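Local coordinates for putative enoyl-CoA hydratase/isomerase (Mycobacterium abscessus, PDB 3RSI), which probably acts as a hydro-lyase of the enoyl-CoA hydratase/isomerase family in lipid metabolism, at residues G111-G116 with A133-P138; L105-N110 with Q122-R127; P18-T23 with R55-T60; R29-S34 with T60-A65. All coordinates share one frame; numbering follows the deposited sequence.

Contact 1: G111-G116 with A133-P138; sequences GACLGG and ATFGLP
Leu114 reaches over Gly136, where the absence of a side chain leaves room for a methyl group directly against the backbone. With CG anti to its own carbonyl carbon (chi1 -50°), Leu114 swings CD2 back toward the partner strand, 3.7 Å from Gly136 N. CD2 also lies near Thr134 OG1, whose hydroxyl rides over Ala112. Cys113 and Phe135 pair on the opposite face. Here SG stands anti to the backbone N (chi1 175°), and the sulfur-aromatic contact is oblique, with Cys113 SG 5.0 Å from the centroid of the Phe135 ring. Cys113 CB touches the ring as well, 4.0 Å from Phe135 CD1. Between the two faces runs a short parallel pairing: Cys113 N donates to Thr134 O (2.8 Å), Gly136 N to Cys113 O (3.2 Å), and Gly115 N to Gly136 O (2.9 Å). Beyond it Leu137 CD2 touches Gly115 O at 3.4 Å. Gly115 is the N-cap of helix 116-121, a glycine-rich helix start that in crotonase relatives contributes a peptide N-H to the oxyanion hole. That helix covers Cys113, Phe135 and Leu137 through Cys118 and Leu121. Strand 173-174 borders strand 134-136 on its far side, Val109 of strand 105-109 packs on Phe135, and Val68 of the second subunit packs on Ala112 and Leu114.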
loop_
_atom_site.group_PDB
_atom_site.type_symbol
_atom_site.label_atom_id
_atom_site.label_comp_id
_atom_site.label_asym_id
_atom_site.label_seq_id
_atom_site.Cartn_x
_atom_site.Cartn_y
_atom_site.Cartn_z
ATOM N N GLY B 111 -2.362 11.824 21.480
ATOM C CA GLY B 111 -3.794 11.706 21.751
ATOM C C GLY B 111 -4.597 11.867 20.474
ATOM O O GLY B 111 -4.077 11.628 19.376
ATOM N N ALA B 112 -5.846 12.303 20.609
ATOM C CA ALA B 112 -6.775 12.395 19.481
ATOM C C ALA B 112 -6.155 13.118 18.288
ATOM O O ALA B 112 -5.580 14.197 18.444
ATOM C CB ALA B 112 -8.083 13.112 19.916
ATOM N N CYS B 113 -6.270 12.514 17.106
ATOM C CA CYS B 113 -5.682 13.042 15.889
ATOM C C CYS B 113 -6.740 13.006 14.808
ATOM O O CYS B 113 -6.886 12.003 14.088
ATOM C CB CYS B 113 -4.452 12.205 15.496
ATOM S SG CYS B 113 -3.675 12.659 13.908
ATOM N N LEU B 114 -7.480 14.105 14.686
ATOM C CA LEU B 114 -8.726 14.111 13.918
ATOM C C LEU B 114 -8.779 15.286 12.968
ATOM O O LEU B 114 -8.261 16.351 13.270
ATOM C CB LEU B 114 -9.929 14.194 14.866
ATOM C CG LEU B 114 -9.990 13.203 16.037
ATOM C CD1 LEU B 114 -11.195 13.561 16.963
ATOM C CD2 LEU B 114 -10.068 11.785 15.560
ATOM N N GLY B 115 -9.399 15.093 11.810
ATOM C CA GLY B 115 -9.606 16.200 10.887
ATOM C C GLY B 115 -8.282 16.711 10.350
ATOM O O GLY B 115 -7.455 15.924 9.895
ATOM N N GLY B 116 -8.085 18.029 10.416
ATOM C CA GLY B 116 -6.850 18.669 9.958
ATOM C C GLY B 116 -5.588 18.057 10.526
ATOM O O GLY B 116 -4.580 17.981 9.849
ATOM N N ALA B 133 -4.302 7.179 21.580
ATOM C CA ALA B 133 -4.597 8.016 20.413
ATOM C C ALA B 133 -5.674 7.405 19.514
ATOM O O ALA B 133 -5.868 6.182 19.479
ATOM C CB ALA B 133 -3.351 8.281 19.626
ATOM N N THR B 134 -6.396 8.273 18.812
ATOM C CA THR B 134 -7.365 7.869 17.787
ATOM C C THR B 134 -7.090 8.683 16.523
ATOM O O THR B 134 -6.511 9.774 16.602
ATOM C CB THR B 134 -8.829 8.097 18.244
ATOM O OG1 THR B 134 -9.025 9.468 18.638
ATOM C CG2 THR B 134 -9.161 7.187 19.412
ATOM N N PHE B 135 -7.505 8.146 15.375
ATOM C CA PHE B 135 -7.218 8.716 14.059
ATOM C C PHE B 135 -8.469 8.760 13.206
ATOM O O PHE B 135 -9.122 7.752 13.006
ATOM C CB PHE B 135 -6.156 7.865 13.373
ATOM C CG PHE B 135 -4.872 7.801 14.146
ATOM C CD1 PHE B 135 -3.832 8.657 13.848
ATOM C CD2 PHE B 135 -4.742 6.936 15.221
ATOM C CE1 PHE B 135 -2.638 8.638 14.603
ATOM C CE2 PHE B 135 -3.574 6.906 15.986
ATOM C CZ PHE B 135 -2.511 7.758 15.659
ATOM N N GLY B 136 -8.812 9.912 12.679
ATOM C CA GLY B 136 -10.083 10.020 11.993
ATOM C C GLY B 136 -10.207 11.260 11.143
ATOM O O GLY B 136 -9.490 12.223 11.317
ATOM N N LEU B 137 -11.113 11.183 10.189
ATOM C CA LEU B 137 -11.434 12.270 9.287
ATOM C C LEU B 137 -12.951 12.326 9.221
ATOM O O LEU B 137 -13.570 11.725 8.332
ATOM C CB LEU B 137 -10.827 11.991 7.915
ATOM C CG LEU B 137 -9.302 11.929 7.822
ATOM C CD1 LEU B 137 -8.894 11.281 6.479
ATOM C CD2 LEU B 137 -8.679 13.329 7.991
ATOM N N PRO B 138 -13.569 13.020 10.186
ATOM C CA PRO B 138 -15.024 13.009 10.333
ATOM C C PRO B 138 -15.780 13.939 9.404
ATOM O O PRO B 138 -17.003 14.036 9.497
ATOM C CB PRO B 138 -15.220 13.440 11.791
ATOM C CG PRO B 138 -14.063 14.329 12.080
ATOM C CD PRO B 138 -12.907 13.733 11.290
#

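Contact 2: L105-N110 with Q122-R127; sequences LIAAVN and QQTDIR
Asp125 turns CG anti to its carbonyl carbon (chi1 -59°), which brings OD2 to the start of the neighbouring strand, 2.8 Å from Leu105 N. The N-H meets the carboxylate on its anti side, 20° out of plane, and Lys216 adds a salt bridge to the same oxygen. Leu105 O answers by accepting Asp125 N at 2.8 Å and, weakly, Ile126 N at 3.3 Å, so one residue is gripped through both its backbone polar atoms. Leu105 itself has CG anti to the backbone N (chi1 -178°), laying CD2 across Thr124 CG2 at 3.8 Å. The Thr124 methyl also borders Ala107 CB, while the Thr124 hydroxyl bonds to Leu121 O. Strands 105-109 and 126-130, connected through strand 113-114 and helix 116-121, lie within the spiral core of the crotonase fold; their parallel bridges begin at Ile106 with Ile126, where Ala107 N donates to Ile126 O (2.8 Å). Ile106 and Ile126 share the face that receives helix 193-205. On the face of Ala107, Arg127 runs out extended beside its own segment, NH2 binding Thr124 O at 2.8 Å nearly in the guanidinium plane, and Gln157 accepts from the same nitrogen. Leu105, Ile106 and Ala107 also pair in parallel with a strand of the second subunit.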
loop_
_atom_site.group_PDB
_atom_site.type_symbol
_atom_site.label_atom_id
_atom_site.label_comp_id
_atom_site.label_asym_id
_atom_site.label_seq_id
_atom_site.Cartn_x
_atom_site.Cartn_y
_atom_site.Cartn_z
ATOM N N LEU B 105 10.307 14.494 9.446
ATOM C CA LEU B 105 9.278 14.964 10.393
ATOM C C LEU B 105 8.662 13.751 11.108
ATOM O O LEU B 105 8.128 12.834 10.474
ATOM C CB LEU B 105 8.197 15.739 9.633
ATOM C CG LEU B 105 7.056 16.365 10.421
ATOM C CD1 LEU B 105 7.621 17.219 11.534
ATOM C CD2 LEU B 105 6.161 17.170 9.466
ATOM N N ILE B 106 8.807 13.735 12.428
ATOM C CA ILE B 106 8.365 12.645 13.269
ATOM C C ILE B 106 7.151 13.074 14.064
ATOM O O ILE B 106 7.233 14.015 14.846
ATOM C CB ILE B 106 9.465 12.253 14.271
ATOM C CG1 ILE B 106 10.756 11.926 13.517
ATOM C CG2 ILE B 106 9.023 11.052 15.129
ATOM C CD1 ILE B 106 11.958 11.795 14.430
ATOM N N ALA B 107 6.033 12.384 13.875
ATOM C CA ALA B 107 4.829 12.668 14.624
ATOM C C ALA B 107 4.867 11.877 15.914
ATOM O O ALA B 107 5.004 10.656 15.886
ATOM C CB ALA B 107 3.578 12.310 13.809
ATOM N N ALA B 108 4.772 12.590 17.038
ATOM C CA ALA B 108 4.538 12.002 18.341
ATOM C C ALA B 108 3.054 12.197 18.636
ATOM O O ALA B 108 2.639 13.230 19.168
ATOM C CB ALA B 108 5.405 12.676 19.389
ATOM N N VAL B 109 2.238 11.226 18.244
ATOM C CA VAL B 109 0.778 11.377 18.362
ATOM C C VAL B 109 0.343 10.998 19.769
ATOM O O VAL B 109 0.130 9.828 20.087
ATOM C CB VAL B 109 0.015 10.586 17.291
ATOM C CG1 VAL B 109 -1.472 10.977 17.301
ATOM C CG2 VAL B 109 0.649 10.844 15.928
ATOM N N ASN B 110 0.197 12.020 20.602
ATOM C CA ASN B 110 -0.002 11.839 22.039
ATOM C C ASN B 110 -1.455 11.654 22.434
ATOM O O ASN B 110 -1.740 11.355 23.588
ATOM C CB ASN B 110 0.579 13.018 22.798
ATOM C CG ASN B 110 -0.008 14.336 22.349
ATOM O OD1 ASN B 110 0.239 14.794 21.218
ATOM N ND2 ASN B 110 -0.812 14.950 23.221
ATOM N N GLN B 122 -0.316 12.797 7.270
ATOM C CA GLN B 122 0.083 12.131 6.044
ATOM C C GLN B 122 1.346 12.732 5.413
ATOM O O GLN B 122 1.981 12.077 4.606
ATOM C CB GLN B 122 -1.081 12.077 5.053
ATOM C CG GLN B 122 -2.194 11.133 5.520
ATOM C CD GLN B 122 -3.535 11.470 4.910
ATOM O OE1 GLN B 122 -3.795 11.131 3.758
ATOM N NE2 GLN B 122 -4.394 12.148 5.677
ATOM N N GLN B 123 1.735 13.935 5.842
ATOM C CA GLN B 123 2.970 14.578 5.416
ATOM C C GLN B 123 4.066 14.505 6.499
ATOM O O GLN B 123 5.154 15.071 6.337
ATOM C CB GLN B 123 2.706 16.024 4.989
ATOM C CG GLN B 123 2.024 16.145 3.613
ATOM C CD GLN B 123 3.025 16.034 2.476
ATOM O OE1 GLN B 123 3.486 14.959 2.167
ATOM N NE2 GLN B 123 3.402 17.160 1.886
ATOM N N THR B 124 3.782 13.818 7.597
ATOM C CA THR B 124 4.836 13.376 8.482
ATOM C C THR B 124 5.416 12.068 7.939
ATOM O O THR B 124 4.739 11.313 7.239
ATOM C CB THR B 124 4.346 13.180 9.951
ATOM O OG1 THR B 124 3.473 12.045 10.049
ATOM C CG2 THR B 124 3.670 14.441 10.465
ATOM N N ASP B 125 6.659 11.794 8.296
ATOM C CA ASP B 125 7.401 10.641 7.755
ATOM C C ASP B 125 7.324 9.397 8.612
ATOM O O ASP B 125 7.098 8.287 8.103
ATOM C CB ASP B 125 8.859 11.048 7.589
ATOM C CG ASP B 125 8.996 12.228 6.660
ATOM O OD1 ASP B 125 8.402 12.163 5.568
ATOM O OD2 ASP B 125 9.642 13.215 7.019
ATOM N N ILE B 126 7.577 9.598 9.895
ATOM C CA ILE B 126 7.724 8.543 10.892
ATOM C C ILE B 126 6.728 8.868 11.996
ATOM O O ILE B 126 6.592 10.028 12.394
ATOM C CB ILE B 126 9.174 8.510 11.456
ATOM C CG1 ILE B 126 10.177 8.244 10.322
ATOM C CG2 ILE B 126 9.318 7.471 12.571
ATOM C CD1 ILE B 126 11.643 8.591 10.675
ATOM N N ARG B 127 6.006 7.863 12.470
ATOM C CA ARG B 127 4.806 8.135 13.265
ATOM C C ARG B 127 4.725 7.212 14.455
ATOM O O ARG B 127 4.694 5.991 14.295
ATOM C CB ARG B 127 3.560 7.969 12.392
ATOM C CG ARG B 127 3.514 8.928 11.213
ATOM C CD ARG B 127 2.503 8.538 10.149
ATOM N NE ARG B 127 2.752 9.250 8.881
ATOM C CZ ARG B 127 2.191 8.959 7.711
ATOM N NH1 ARG B 127 1.315 7.972 7.618
ATOM N NH2 ARG B 127 2.518 9.649 6.625
#

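Contact 3: P18-T23 with R55-T60; sequences PVVILT and RAAILT
Val20 and Ala57, Ile21 and Ile58, Leu22 and Leu59 stand side by side in pairs, on alternating faces, along two parallel strands, a worked example of parallel register held without a slip from Val19-Ala56 to Thr23-Thr60. Backbone hydrogen bonds set that register. Pro18 O takes Arg55 N, with a weaker bond from Ala56 N; Val20 and Leu22 then each donate and accept, and the bond from Leu22 N to Ile58 O is both short (2.7 Å) and close to straight at 175°. Between these bonds the alpha carbons make CA-H...O contacts, for instance Ala57 CA to Val20 O at 3.2 Å. Apolar packing divides by face. On one, Val19 CG1 meets Ile58 CD1 at 3.8 Å, the two side chains meeting at a slant. On the other, Val20 CG1, set between its backbone N and carbonyl carbon (chi1 42°), presses on Ala57 CB at 3.6 Å, and Leu22 CB meets Leu59 CD1. Thr23 and Thr60 lie side by side, Thr23 OG1 3.5 Å from Thr60 CG2, while Thr60 OG1 bonds to Ala108 O of the second subunit. Helix 35-50, which links the strands in a beta-alpha-beta unit, covers the Val20-Ala57-Leu22-Leu59 face through Phe41, Trp45 and Ile48. Strand 11-16 runs antiparallel along strand 19-24, and beyond strand 56-61 the sheet continues into the second subunit.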
loop_
_atom_site.group_PDB
_atom_site.type_symbol
_atom_site.label_atom_id
_atom_site.label_comp_id
_atom_site.label_asym_id
_atom_site.label_seq_id
_atom_site.Cartn_x
_atom_site.Cartn_y
_atom_site.Cartn_z
ATOM N N PRO B 18 11.485 -28.004 -13.079
ATOM C CA PRO B 18 11.096 -26.661 -13.526
ATOM C C PRO B 18 11.500 -25.492 -12.596
ATOM O O PRO B 18 11.222 -24.343 -12.917
ATOM C CB PRO B 18 9.570 -26.752 -13.599
ATOM C CG PRO B 18 9.221 -27.773 -12.553
ATOM C CD PRO B 18 10.338 -28.766 -12.559
ATOM N N VAL B 19 12.138 -25.790 -11.467
ATOM C CA VAL B 19 12.575 -24.768 -10.490
ATOM C C VAL B 19 14.111 -24.568 -10.530
ATOM O O VAL B 19 14.870 -25.527 -10.664
ATOM C CB VAL B 19 12.125 -25.182 -9.063
ATOM C CG1 VAL B 19 12.487 -24.114 -7.993
ATOM C CG2 VAL B 19 10.627 -25.465 -9.041
ATOM N N VAL B 20 14.556 -23.319 -10.455
ATOM C CA VAL B 20 15.977 -22.998 -10.279
ATOM C C VAL B 20 16.103 -22.360 -8.907
ATOM O O VAL B 20 15.265 -21.530 -8.537
ATOM C CB VAL B 20 16.551 -22.027 -11.381
ATOM C CG1 VAL B 20 15.585 -20.922 -11.694
ATOM C CG2 VAL B 20 17.881 -21.406 -10.938
ATOM N N ILE B 21 17.135 -22.766 -8.164
ATOM C CA ILE B 21 17.465 -22.200 -6.874
ATOM C C ILE B 21 18.808 -21.488 -6.982
ATOM O O ILE B 21 19.815 -22.090 -7.384
ATOM C CB ILE B 21 17.573 -23.282 -5.780
ATOM C CG1 ILE B 21 16.271 -24.080 -5.689
ATOM C CG2 ILE B 21 17.896 -22.642 -4.418
ATOM C CD1 ILE B 21 16.478 -25.422 -5.056
ATOM N N LEU B 22 18.790 -20.211 -6.618
ATOM C CA LEU B 22 19.950 -19.353 -6.627
ATOM C C LEU B 22 20.378 -19.145 -5.186
ATOM O O LEU B 22 19.562 -18.756 -4.338
ATOM C CB LEU B 22 19.592 -18.005 -7.248
ATOM C CG LEU B 22 19.074 -18.019 -8.689
ATOM C CD1 LEU B 22 18.753 -16.598 -9.134
ATOM C CD2 LEU B 22 20.116 -18.642 -9.596
ATOM N N THR B 23 21.649 -19.393 -4.903
ATOM C CA THR B 23 22.137 -19.253 -3.553
ATOM C C THR B 23 23.313 -18.295 -3.522
ATOM O O THR B 23 24.363 -18.609 -4.077
ATOM C CB THR B 23 22.551 -20.596 -2.948
ATOM O OG1 THR B 23 21.431 -21.478 -2.965
ATOM C CG2 THR B 23 23.030 -20.408 -1.502
ATOM N N ARG B 55 10.006 -22.652 -14.734
ATOM C CA ARG B 55 8.713 -22.031 -14.376
ATOM C C ARG B 55 8.730 -21.166 -13.099
ATOM O O ARG B 55 7.802 -20.387 -12.854
ATOM C CB ARG B 55 7.640 -23.112 -14.271
ATOM C CG ARG B 55 7.298 -23.791 -15.625
ATOM C CD ARG B 55 6.093 -24.725 -15.462
ATOM N NE ARG B 55 5.798 -25.517 -16.651
ATOM C CZ ARG B 55 4.709 -26.281 -16.810
ATOM N NH1 ARG B 55 3.777 -26.374 -15.850
ATOM N NH2 ARG B 55 4.538 -26.956 -17.943
ATOM N N ALA B 56 9.769 -21.304 -12.283
ATOM C CA ALA B 56 9.910 -20.529 -11.062
ATOM C C ALA B 56 11.366 -20.529 -10.614
ATOM O O ALA B 56 12.105 -21.492 -10.866
ATOM C CB ALA B 56 9.014 -21.108 -9.953
ATOM N N ALA B 57 11.766 -19.445 -9.954
ATOM C CA ALA B 57 13.099 -19.288 -9.403
ATOM C C ALA B 57 13.016 -18.931 -7.915
ATOM O O ALA B 57 12.123 -18.183 -7.489
ATOM C CB ALA B 57 13.831 -18.223 -10.142
ATOM N N ILE B 58 13.953 -19.480 -7.141
ATOM C CA ILE B 58 14.050 -19.240 -5.709
ATOM C C ILE B 58 15.405 -18.605 -5.414
ATOM O O ILE B 58 16.437 -19.062 -5.926
ATOM C CB ILE B 58 13.910 -20.564 -4.882
ATOM C CG1 ILE B 58 12.528 -21.195 -5.105
ATOM C CG2 ILE B 58 14.147 -20.295 -3.367
ATOM C CD1 ILE B 58 12.359 -22.624 -4.505
ATOM N N LEU B 59 15.387 -17.569 -4.578
ATOM C CA LEU B 59 16.599 -16.866 -4.160
ATOM C C LEU B 59 16.788 -16.994 -2.667
ATOM O O LEU B 59 15.869 -16.695 -1.888
ATOM C CB LEU B 59 16.508 -15.388 -4.540
ATOM C CG LEU B 59 17.727 -14.536 -4.238
ATOM C CD1 LEU B 59 19.020 -15.100 -4.835
ATOM C CD2 LEU B 59 17.443 -13.121 -4.743
ATOM N N THR B 60 17.978 -17.419 -2.271
ATOM C CA THR B 60 18.298 -17.649 -0.888
ATOM C C THR B 60 19.777 -17.410 -0.670
ATOM O O THR B 60 20.530 -17.205 -1.629
ATOM C CB THR B 60 17.902 -19.089 -0.442
ATOM O OG1 THR B 60 17.668 -19.113 0.967
ATOM C CG2 THR B 60 18.983 -20.125 -0.801
#

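Contact 4: R29-S34 with T60-A65; sequences RRNALS and TGAGSA
Asn31 sends its side chain into the turn formed by Ala62 to Ala65. From CB, the chain leaves with CG anti to the carbonyl carbon (chi1 -53°), which points the amide toward the turn; CG comes within 3.9 Å of both Ala62 N and Ala62 O. At the tip the two branches part. OD1 lies 4.0 Å from Ala62 CB but finds its hydrogen bond in Arg26 N, on its own side of the contact. ND2 donates to Ala62 O at 2.9 Å, a fairly straight bond (162°) that uses a lone pair and stays within the planes of both groups. The same nitrogen makes a weak bond to Ala65 O, also 2.9 Å away, and another weak one to Tyr66 O. One amide thus reaches both ends of a type II' turn, firmly at Ala62 and weakly at Ala65. Next to it Arg30 CB packs on Ala65 CB at 3.6 Å, before the arginine chain bends away. Asn110 of the second subunit approaches the turn as well, accepting from Gly61 N. Arg30 and Asn31 are the central residues of a type I' turn, its positive phi angles presenting the asparagine; the sequence Asn31-Ala32-Leu33 is a familiar loop of crotonase-family enzymes, lying before helix 35-50.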
loop_
_atom_site.group_PDB
_atom_site.type_symbol
_atom_site.label_atom_id
_atom_site.label_comp_id
_atom_site.label_asym_id
_atom_site.label_seq_id
_atom_site.Cartn_x
_atom_site.Cartn_y
_atom_site.Cartn_z
ATOM N N ARG B 29 31.508 -12.946 4.194
ATOM C CA ARG B 29 30.867 -11.638 4.185
ATOM C C ARG B 29 29.348 -11.751 4.325
ATOM O O ARG B 29 28.624 -10.842 3.917
ATOM C CB ARG B 29 31.178 -10.913 2.866
ATOM C CG ARG B 29 32.668 -10.559 2.646
ATOM C CD ARG B 29 33.133 -9.414 3.496
ATOM N NE ARG B 29 32.127 -8.363 3.645
ATOM C CZ ARG B 29 31.838 -7.426 2.742
ATOM N NH1 ARG B 29 32.472 -7.372 1.575
ATOM N NH2 ARG B 29 30.894 -6.525 3.012
ATOM N N ARG B 30 28.878 -12.853 4.915
ATOM C CA ARG B 30 27.450 -13.172 4.998
ATOM C C ARG B 30 26.685 -12.811 3.715
ATOM O O ARG B 30 25.632 -12.163 3.732
ATOM C CB ARG B 30 26.838 -12.540 6.244
ATOM C CG ARG B 30 27.309 -13.253 7.553
ATOM C CD ARG B 30 26.716 -12.612 8.808
ATOM N NE ARG B 30 27.052 -11.194 8.856
ATOM C CZ ARG B 30 26.393 -10.254 9.529
ATOM N NH1 ARG B 30 25.333 -10.547 10.260
ATOM N NH2 ARG B 30 26.807 -8.991 9.456
ATOM N N ASN B 31 27.267 -13.249 2.606
ATOM C CA ASN B 31 26.649 -13.249 1.282
ATOM C C ASN B 31 26.421 -11.853 0.703
ATOM O O ASN B 31 25.561 -11.671 -0.155
ATOM C CB ASN B 31 25.363 -14.089 1.300
ATOM C CG ASN B 31 25.594 -15.497 1.856
ATOM O OD1 ASN B 31 26.650 -16.095 1.644
ATOM N ND2 ASN B 31 24.598 -16.034 2.549
ATOM N N ALA B 32 27.220 -10.889 1.158
ATOM C CA ALA B 32 27.211 -9.529 0.607
ATOM C C ALA B 32 27.419 -9.563 -0.898
ATOM O O ALA B 32 28.263 -10.313 -1.406
ATOM C CB ALA B 32 28.301 -8.658 1.261
ATOM N N LEU B 33 26.649 -8.745 -1.599
ATOM C CA LEU B 33 26.810 -8.582 -3.038
ATOM C C LEU B 33 28.232 -8.178 -3.394
ATOM O O LEU B 33 28.845 -7.407 -2.697
ATOM C CB LEU B 33 25.874 -7.499 -3.541
ATOM C CG LEU B 33 24.371 -7.741 -3.366
ATOM C CD1 LEU B 33 23.598 -6.592 -4.058
ATOM C CD2 LEU B 33 23.955 -9.121 -3.906
ATOM N N SER B 34 28.754 -8.736 -4.477
ATOM C CA SER B 34 30.029 -8.295 -5.043
ATOM C C SER B 34 29.808 -8.082 -6.534
ATOM O O SER B 34 28.804 -8.541 -7.083
ATOM C CB SER B 34 31.093 -9.358 -4.840
ATOM O OG SER B 34 30.713 -10.561 -5.496
ATOM N N THR B 60 17.978 -17.419 -2.271
ATOM C CA THR B 60 18.298 -17.649 -0.888
ATOM C C THR B 60 19.777 -17.410 -0.670
ATOM O O THR B 60 20.530 -17.205 -1.629
ATOM C CB THR B 60 17.902 -19.089 -0.442
ATOM O OG1 THR B 60 17.668 -19.113 0.967
ATOM C CG2 THR B 60 18.983 -20.125 -0.801
ATOM N N GLY B 61 20.189 -17.437 0.595
ATOM C CA GLY B 61 21.579 -17.251 0.964
ATOM C C GLY B 61 22.150 -18.506 1.598
ATOM O O GLY B 61 21.430 -19.278 2.223
ATOM N N ALA B 62 23.451 -18.693 1.437
ATOM C CA ALA B 62 24.169 -19.788 2.079
ATOM C C ALA B 62 24.305 -19.576 3.602
ATOM O O ALA B 62 24.567 -18.470 4.085
ATOM C CB ALA B 62 25.542 -19.973 1.436
ATOM N N GLY B 63 24.109 -20.657 4.345
ATOM C CA GLY B 63 24.267 -20.637 5.804
ATOM C C GLY B 63 23.132 -19.904 6.491
ATOM O O GLY B 63 21.979 -20.035 6.111
ATOM N N SER B 64 23.461 -19.101 7.486
ATOM C CA SER B 64 22.444 -18.526 8.373
ATOM C C SER B 64 22.177 -17.044 8.113
ATOM O O SER B 64 21.533 -16.384 8.924
ATOM C CB SER B 64 22.873 -18.744 9.824
ATOM O OG SER B 64 24.188 -18.238 10.033
ATOM N N ALA B 65 22.676 -16.543 6.977
ATOM C CA ALA B 65 22.431 -15.174 6.512
ATOM C C ALA B 65 21.915 -15.203 5.084
ATOM O O ALA B 65 22.308 -16.053 4.295
ATOM C CB ALA B 65 23.692 -14.359 6.569
#

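The four contacts, all mostly buried, fall into two touching pairs on opposite sides of the chain's centre. Strands 105-109 and 126-130 of contact 2 are followed in the chain by strands 113-114 and 134-136 of contact 1, and Phe135 packs on Val109; contacts 3 and 4 share Thr60. Contact 3 is the most regular, with sheet bonds throughout and apolar faces. Contact 1 keeps a brief version of that pattern. Contact 2, whose touching residues are all buried, replaces part of it with a carboxylate, and contact 4, reaching the surface at Arg30, relies on one side-chain amide between loops. Although the centres of contacts 2 and 3 are about 40 Å apart within a chain, their strands adjoin across the subunit interface.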